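Local structure of uncharacterized protein Tm1679 (Thermotoga maritima, 3H3E) at residues G173-T178 with M202-F207; T231-H236 with K253-Y258. The protein is of unknown function but binds zinc and belongs to the metallo-beta-lactamase superfamily of metal-dependent hydrolases, possibly acting as a transferase. The protein carries 2 engineered substitutions. One frame throughout, in Å; residues are numbered along the deposited sequence.

Contact 1 of 2, residues G173-T178 with M202-F207; sequences GLVVIT and MVVGGF
Strands 173-178 and 200-204 are parallel neighbours in one of the mixed sheets of the metallo-beta-lactamase fold, joined by a beta-alpha-beta crossover through helix 185-193. Met202 begins the pairing: its N bonds to Leu174 O at 3.2 Å, and its O accepts Val176 N at 2.9 Å. CB of this selenomethionine lies beside Val175 CG1, while the extended chain (chi1 and chi2 both near 180°) lifts SE off the sheet, away from strand 173-178, and the side chain touches Thr231. Val203 turns to the other face, where its CG1 rests near Val176 CB and helix 185-193 packs over Val176. Val204 grips on both sides of Ile177: its N reaches Val176 O at 2.8 Å, almost exactly along the C=O axis, and its O takes Thr178 N at 3.0 Å. Its CG1 runs alongside Ile177 CG1, 4.0 Å away. At Gly205 (phi 139°) the chain turns a corner out of the strand, at backbone angles that call for glycine. Gly206 N makes a weak, bent bond to Thr178 O, and Ser181 OG, hydrogen-bonded to both Gly206 O and Thr178 OG1, ties the corner to the strand end near the zinc ligands His69 and His182. Phe207 ends the segment, its ring crossing Thr178 at about a right angle, with CE1 an in-plane edge 3.8 Å from Thr178 CG2.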
ATOM      1  N   GLY A 173       4.893 -16.369  -9.484  1.00 48.64           N
ATOM      2  CA  GLY A 173       4.601 -15.076 -10.071  1.00 37.68           C
ATOM      3  C   GLY A 173       4.870 -13.972  -9.076  1.00 33.14           C
ATOM      4  O   GLY A 173       5.538 -14.181  -8.078  1.00 34.09           O
ATOM      5  N   LEU A 174       4.340 -12.792  -9.338  1.00 27.86           N
ATOM      6  CA  LEU A 174       4.634 -11.646  -8.500  1.00 17.02           C
ATOM      7  C   LEU A 174       3.542 -11.436  -7.470  1.00 16.46           C
ATOM      8  O   LEU A 174       2.361 -11.615  -7.757  1.00 22.46           O
ATOM      9  CB  LEU A 174       4.771 -10.385  -9.362  1.00 11.78           C
ATOM     10  CG  LEU A 174       5.848 -10.346 -10.439  1.00 13.73           C
ATOM     11  CD1 LEU A 174       5.705  -9.061 -11.263  1.00 20.11           C
ATOM     12  CD2 LEU A 174       7.245 -10.439  -9.837  1.00 12.44           C
ATOM     13  N   VAL A 175       3.931 -11.047  -6.266  1.00 12.89           N
ATOM     14  CA  VAL A 175       2.947 -10.562  -5.315  1.00 13.03           C
ATOM     15  C   VAL A 175       3.133  -9.063  -5.142  1.00 18.37           C
ATOM     16  O   VAL A 175       4.238  -8.587  -4.910  1.00 20.35           O
ATOM     17  CB  VAL A 175       3.022 -11.283  -3.978  1.00 14.18           C
ATOM     18  CG1 VAL A 175       1.874 -10.838  -3.101  1.00 13.19           C
ATOM     19  CG2 VAL A 175       2.975 -12.806  -4.203  1.00 14.05           C
ATOM     20  N   VAL A 176       2.042  -8.322  -5.287  1.00 15.30           N
ATOM     21  CA  VAL A 176       2.099  -6.875  -5.305  1.00 14.57           C
ATOM     22  C   VAL A 176       1.348  -6.341  -4.105  1.00 20.41           C
ATOM     23  O   VAL A 176       0.211  -6.715  -3.868  1.00 20.74           O
ATOM     24  CB  VAL A 176       1.458  -6.307  -6.586  1.00 21.54           C
ATOM     25  CG1 VAL A 176       1.445  -4.785  -6.554  1.00 20.39           C
ATOM     26  CG2 VAL A 176       2.172  -6.805  -7.803  1.00  8.22           C
ATOM     27  N   ILE A 177       2.002  -5.479  -3.336  1.00 21.45           N
ATOM     28  CA  ILE A 177       1.399  -4.909  -2.144  1.00 11.47           C
ATOM     29  C   ILE A 177       1.373  -3.392  -2.239  1.00 16.62           C
ATOM     30  O   ILE A 177       2.403  -2.738  -2.456  1.00 16.85           O
ATOM     31  CB  ILE A 177       2.101  -5.379  -0.863  1.00 15.22           C
ATOM     32  CG1 ILE A 177       1.910  -6.884  -0.684  1.00 17.54           C
ATOM     33  CG2 ILE A 177       1.508  -4.682   0.352  1.00 14.14           C
ATOM     34  CD1 ILE A 177       2.876  -7.687  -1.447  1.00 25.93           C
ATOM     35  N   THR A 178       0.170  -2.841  -2.114  1.00 14.45           N
ATOM     36  CA  THR A 178      -0.033  -1.421  -2.345  1.00 12.30           C
ATOM     37  C   THR A 178      -0.802  -0.853  -1.172  1.00 12.55           C
ATOM     38  O   THR A 178      -1.584  -1.557  -0.539  1.00 21.83           O
ATOM     39  CB  THR A 178      -0.737  -1.147  -3.695  1.00  7.14           C
ATOM     40  OG1 THR A 178      -0.859   0.258  -3.884  1.00 36.55           O
ATOM     41  CG2 THR A 178      -2.106  -1.758  -3.734  1.00  7.53           C
HETATM   42  N   MSE A 202      -0.748 -12.320  -7.436  1.00 24.82           N
HETATM   43  CA  MSE A 202      -1.647 -11.810  -6.400  1.00 17.69           C
HETATM   44  C   MSE A 202      -1.433 -10.317  -6.142  1.00 24.86           C
HETATM   45  O   MSE A 202      -0.303  -9.829  -6.135  1.00 30.68           O
HETATM   46  CB  MSE A 202      -1.424 -12.590  -5.100  1.00 14.15           C
HETATM   47  CG  MSE A 202      -2.302 -12.177  -3.934  1.00 23.52           C
HETATM   48 SE   MSE A 202      -2.016 -13.123  -2.419  1.00 19.03          SE
HETATM   49  CE  MSE A 202      -2.553 -14.750  -2.889  1.00 15.83           C
ATOM     50  N   VAL A 203      -2.521  -9.591  -5.918  1.00 20.15           N
ATOM     51  CA  VAL A 203      -2.426  -8.179  -5.558  1.00 16.16           C
ATOM     52  C   VAL A 203      -3.177  -7.900  -4.269  1.00 19.46           C
ATOM     53  O   VAL A 203      -4.356  -8.183  -4.179  1.00 24.44           O
ATOM     54  CB  VAL A 203      -3.017  -7.283  -6.642  1.00 15.78           C
ATOM     55  CG1 VAL A 203      -2.771  -5.832  -6.312  1.00 14.72           C
ATOM     56  CG2 VAL A 203      -2.425  -7.637  -7.987  1.00 17.99           C
ATOM     57  N   VAL A 204      -2.498  -7.349  -3.269  1.00  9.64           N
ATOM     58  CA  VAL A 204      -3.166  -7.023  -2.026  1.00 17.81           C
ATOM     59  C   VAL A 204      -2.942  -5.584  -1.579  1.00 18.38           C
ATOM     60  O   VAL A 204      -1.855  -5.054  -1.718  1.00 28.67           O
ATOM     61  CB  VAL A 204      -2.798  -8.028  -0.919  1.00 27.68           C
ATOM     62  CG1 VAL A 204      -1.575  -8.827  -1.319  1.00 27.69           C
ATOM     63  CG2 VAL A 204      -2.598  -7.310   0.416  1.00 22.91           C
ATOM     64  N   GLY A 205      -3.988  -4.941  -1.070  1.00 21.85           N
ATOM     65  CA  GLY A 205      -3.852  -3.592  -0.548  1.00 23.94           C
ATOM     66  C   GLY A 205      -5.019  -2.717  -0.935  1.00 25.31           C
ATOM     67  O   GLY A 205      -5.996  -3.209  -1.482  1.00 32.03           O
ATOM     68  N   GLY A 206      -4.916  -1.420  -0.659  1.00 20.86           N
ATOM     69  CA  GLY A 206      -6.003  -0.497  -0.944  1.00 20.12           C
ATOM     70  C   GLY A 206      -5.923   0.110  -2.328  1.00 21.27           C
ATOM     71  O   GLY A 206      -4.840   0.468  -2.786  1.00 15.22           O
ATOM     72  N   PHE A 207      -7.070   0.232  -2.995  1.00 23.69           N
ATOM     73  CA  PHE A 207      -7.109   0.719  -4.381  1.00 24.67           C
ATOM     74  C   PHE A 207      -7.783   2.083  -4.539  1.00 27.67           C
ATOM     75  O   PHE A 207      -7.793   2.649  -5.627  1.00 37.95           O
ATOM     76  CB  PHE A 207      -7.788  -0.293  -5.332  1.00 26.85           C
ATOM     77  CG  PHE A 207      -7.228  -1.699  -5.254  1.00 26.48           C
ATOM     78  CD1 PHE A 207      -5.933  -1.935  -4.814  1.00 22.67           C
ATOM     79  CD2 PHE A 207      -7.996  -2.777  -5.632  1.00  9.58           C
ATOM     80  CE1 PHE A 207      -5.439  -3.224  -4.735  1.00 18.86           C
ATOM     81  CE2 PHE A 207      -7.498  -4.058  -5.564  1.00 19.53           C
ATOM     82  CZ  PHE A 207      -6.221  -4.280  -5.117  1.00  9.33           C
TER

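Contact 2 of 2, residues T231-H236 with K253-Y258; sequences TVVPCH and KIMDCY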
ATOM      1  N   THR A 231      -5.325 -13.737  -8.069  1.00 29.23           N
ATOM      2  CA  THR A 231      -5.992 -13.496  -6.786  1.00 22.88           C
ATOM      3  C   THR A 231      -5.882 -12.037  -6.399  1.00 24.21           C
ATOM      4  O   THR A 231      -4.820 -11.444  -6.547  1.00 24.52           O
ATOM      5  CB  THR A 231      -5.331 -14.285  -5.650  1.00 19.74           C
ATOM      6  OG1 THR A 231      -5.161 -15.648  -6.037  1.00 18.88           O
ATOM      7  CG2 THR A 231      -6.163 -14.221  -4.373  1.00 19.54           C
ATOM      8  N   VAL A 232      -6.974 -11.471  -5.887  1.00 22.30           N
ATOM      9  CA  VAL A 232      -6.980 -10.093  -5.398  1.00 20.96           C
ATOM     10  C   VAL A 232      -7.540  -9.992  -3.978  1.00 26.81           C
ATOM     11  O   VAL A 232      -8.557 -10.591  -3.652  1.00 31.48           O
ATOM     12  CB  VAL A 232      -7.736  -9.127  -6.348  1.00 20.67           C
ATOM     13  CG1 VAL A 232      -7.663  -7.699  -5.835  1.00 20.28           C
ATOM     14  CG2 VAL A 232      -7.132  -9.187  -7.734  1.00 24.92           C
ATOM     15  N   VAL A 233      -6.845  -9.228  -3.142  1.00 27.45           N
ATOM     16  CA  VAL A 233      -7.199  -9.020  -1.749  1.00 23.30           C
ATOM     17  C   VAL A 233      -7.267  -7.513  -1.501  1.00 23.90           C
ATOM     18  O   VAL A 233      -6.259  -6.876  -1.172  1.00 17.06           O
ATOM     19  CB  VAL A 233      -6.120  -9.637  -0.831  1.00 21.34           C
ATOM     20  CG1 VAL A 233      -6.549  -9.593   0.632  1.00 21.45           C
ATOM     21  CG2 VAL A 233      -5.816 -11.053  -1.265  1.00 19.23           C
ATOM     22  N   PRO A 234      -8.458  -6.929  -1.681  1.00 28.16           N
ATOM     23  CA  PRO A 234      -8.646  -5.474  -1.603  1.00 24.84           C
ATOM     24  C   PRO A 234      -8.910  -4.993  -0.181  1.00 26.26           C
ATOM     25  O   PRO A 234      -9.853  -5.462   0.456  1.00 38.33           O
ATOM     26  CB  PRO A 234      -9.890  -5.238  -2.475  1.00 25.37           C
ATOM     27  CG  PRO A 234     -10.295  -6.601  -3.014  1.00 22.80           C
ATOM     28  CD  PRO A 234      -9.685  -7.611  -2.111  1.00 24.43           C
ATOM     29  N   CYS A 235      -8.101  -4.056   0.298  1.00 23.58           N
ATOM     30  CA  CYS A 235      -8.203  -3.591   1.677  1.00 27.23           C
ATOM     31  C   CYS A 235      -8.467  -2.096   1.769  1.00 29.66           C
ATOM     32  O   CYS A 235      -8.475  -1.415   0.755  1.00 33.57           O
ATOM     33  CB  CYS A 235      -6.896  -3.878   2.402  1.00 25.06           C
ATOM     34  SG  CYS A 235      -6.260  -5.517   2.181  1.00 34.88           S
ATOM     35  N   HIS A 236      -8.680  -1.600   2.990  1.00 28.15           N
ATOM     36  CA  HIS A 236      -8.499  -0.176   3.292  1.00 25.92           C
ATOM     37  C   HIS A 236      -9.392   0.721   2.431  1.00 29.61           C
ATOM     38  O   HIS A 236     -10.621   0.580   2.444  1.00 30.02           O
ATOM     39  CB  HIS A 236      -7.008   0.180   3.125  1.00 25.19           C
ATOM     40  CG  HIS A 236      -6.628   1.531   3.651  1.00 24.74           C
ATOM     41  ND1 HIS A 236      -7.146   2.053   4.817  1.00 18.56           N
ATOM     42  CD2 HIS A 236      -5.755   2.457   3.179  1.00 27.11           C
ATOM     43  CE1 HIS A 236      -6.623   3.252   5.026  1.00 27.61           C
ATOM     44  NE2 HIS A 236      -5.778   3.524   4.047  1.00 23.87           N
ATOM     45  N   LYS A 253      -9.888 -15.145  -8.149  1.00 25.94           N
ATOM     46  CA  LYS A 253     -10.404 -15.220  -6.789  1.00 28.86           C
ATOM     47  C   LYS A 253     -10.242 -13.888  -6.064  1.00 28.28           C
ATOM     48  O   LYS A 253      -9.187 -13.262  -6.133  1.00 28.36           O
ATOM     49  CB  LYS A 253      -9.694 -16.337  -6.018  1.00 31.22           C
ATOM     50  CG  LYS A 253      -9.940 -16.336  -4.523  1.00 39.79           C
ATOM     51  CD  LYS A 253      -9.278 -17.532  -3.854  1.00 48.78           C
ATOM     52  CE  LYS A 253     -10.128 -18.049  -2.704  1.00 56.94           C
ATOM     53  NZ  LYS A 253     -11.521 -18.373  -3.146  1.00 59.77           N
ATOM     54  N   ILE A 254     -11.304 -13.446  -5.398  1.00 29.25           N
ATOM     55  CA  ILE A 254     -11.224 -12.296  -4.517  1.00 28.13           C
ATOM     56  C   ILE A 254     -11.327 -12.777  -3.082  1.00 31.24           C
ATOM     57  O   ILE A 254     -12.208 -13.565  -2.749  1.00 35.42           O
ATOM     58  CB  ILE A 254     -12.341 -11.275  -4.782  1.00 27.56           C
ATOM     59  CG1 ILE A 254     -12.182 -10.651  -6.168  1.00 33.05           C
ATOM     60  CG2 ILE A 254     -12.325 -10.194  -3.718  1.00 16.95           C
ATOM     61  CD1 ILE A 254     -12.788 -11.484  -7.260  1.00 44.40           C
HETATM   62  N   MSE A 255     -10.414 -12.310  -2.241  1.00 31.62           N
HETATM   63  CA  MSE A 255     -10.400 -12.677  -0.829  1.00 32.34           C
HETATM   64  C   MSE A 255     -10.809 -11.486   0.041  1.00 36.07           C
HETATM   65  O   MSE A 255     -10.574 -10.343  -0.325  1.00 39.27           O
HETATM   66  CB  MSE A 255      -9.013 -13.198  -0.435  1.00 26.08           C
HETATM   67  CG  MSE A 255      -8.468 -14.240  -1.396  1.00 26.83           C
HETATM   68 SE   MSE A 255      -7.075 -15.121  -0.717  1.00 31.59          SE
HETATM   69  CE  MSE A 255      -7.830 -15.704   0.777  1.00 18.60           C
ATOM     70  N   ASP A 256     -11.446 -11.746   1.178  1.00 41.44           N
ATOM     71  CA  ASP A 256     -11.854 -10.657   2.055  1.00 41.90           C
ATOM     72  C   ASP A 256     -10.684 -10.210   2.917  1.00 39.44           C
ATOM     73  O   ASP A 256      -9.963 -11.033   3.476  1.00 43.71           O
ATOM     74  CB  ASP A 256     -13.053 -11.056   2.913  1.00 53.21           C
ATOM     75  CG  ASP A 256     -14.335 -11.200   2.097  1.00 65.89           C
ATOM     76  OD1 ASP A 256     -14.500 -10.474   1.089  1.00 68.56           O
ATOM     77  OD2 ASP A 256     -15.183 -12.042   2.463  1.00 69.19           O
ATOM     78  N   CYS A 257     -10.476  -8.902   2.988  1.00 30.96           N
ATOM     79  CA  CYS A 257      -9.379  -8.359   3.764  1.00 26.18           C
ATOM     80  C   CYS A 257      -9.864  -7.935   5.139  1.00 32.10           C
ATOM     81  O   CYS A 257     -10.936  -7.345   5.280  1.00 45.07           O
ATOM     82  CB  CYS A 257      -8.745  -7.175   3.034  1.00 24.40           C
ATOM     83  SG  CYS A 257      -7.086  -6.714   3.617  1.00 31.25           S
ATOM     84  N   TYR A 258      -9.067  -8.249   6.153  1.00 28.44           N
ATOM     85  CA  TYR A 258      -9.336  -7.817   7.520  1.00 25.56           C
ATOM     86  C   TYR A 258      -8.060  -7.908   8.348  1.00 31.62           C
ATOM     87  O   TYR A 258      -7.117  -8.632   7.981  1.00 27.34           O
ATOM     88  CB  TYR A 258     -10.452  -8.661   8.149  1.00 27.42           C
ATOM     89  CG  TYR A 258     -10.185 -10.141   8.098  1.00 26.52           C
ATOM     90  CD1 TYR A 258     -10.595 -10.898   7.014  1.00 22.87           C
ATOM     91  CD2 TYR A 258      -9.503 -10.779   9.126  1.00 28.97           C
ATOM     92  CE1 TYR A 258     -10.333 -12.247   6.952  1.00 26.59           C
ATOM     93  CE2 TYR A 258      -9.234 -12.133   9.072  1.00 26.56           C
ATOM     94  CZ  TYR A 258      -9.653 -12.859   7.979  1.00 31.73           C
ATOM     95  OH  TYR A 258      -9.404 -14.209   7.918  1.00 40.49           O
TER
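Two nearly straight backbone hydrogen bonds hold Val232 from both its ends: its N donates to Lys253 O at 2.9 Å, and its O accepts Met255 N, also at 2.9 Å. Both donors approach nearly along the C=O axis. The regular pairing goes no further, because Pro234 has no N-H to offer; its CD instead lies 3.4 Å from Met255 O. Beyond this point a covalent link takes over, the disulfide between Cys235 SG and Cys257 SG, closed at 2.0 Å with a torsion of 81° about the S-S bond. The two sulfurs arrive by different torsions: Cys235 SG stands beside its own backbone N (chi1 -47°), whereas Cys257 SG is anti to its N (chi1 -162°). Cys257 points toward strand 231-235, and its CB lies 3.3 Å from Pro234 O and also touches Val233 CG1. Strand 231-235, helix 240-249 and strand 253-254 form a beta-alpha-beta unit at the edge of a mixed sheet of the metallo-beta-lactamase fold, with 253-254 outermost. On the helix side, the side chains of Ile254 and Pro234 cross at about a right angle, CG2 of Ile254 meeting CD of Pro234 at 4.0 Å, and Phe246 of the helix packs on both Val232 and Ile254. Thr231 and Lys253 share the other face, where Met255, a selenomethionine, crosses Thr231 and Val233 obliquely: its CB meets Val233 CG2 at 3.9 Å and its CG meets Thr231 CG2 at 3.8 Å. The methylenes of Lys253 start along Thr231 before the chain leads its NZ away. Past the disulfide, His236 leaves the strand, its ND1 hydrogen-bonded to Asp21, its NE2 weakly bonded to Asp73 and its ring meeting that of His74, an arrangement consistent with a vacant second metal site.

How the contacts relate
Both contacts pair parallel strands of one mixed sheet, following each other along the chain, with strands 200-204 and 231-235 as the adjoining neighbours. Backbone bonds, probably Val203 O to Val233 N and Gly205 O to Cys235 N, stitch one to the other, and the Phe207 ring packs its CE2 on Val232 CG1. Contact 1 is buried throughout and relies on backbone hydrogen bonds and branched aliphatic side chains, with its C-terminal end close to the zinc site. Contact 2, at the sheet edge, trades some of that hydrogen bonding for a covalent cross-link and a partly exposed aliphatic flank. Each is bridged by its own crossover helix, 185-193 or 240-249.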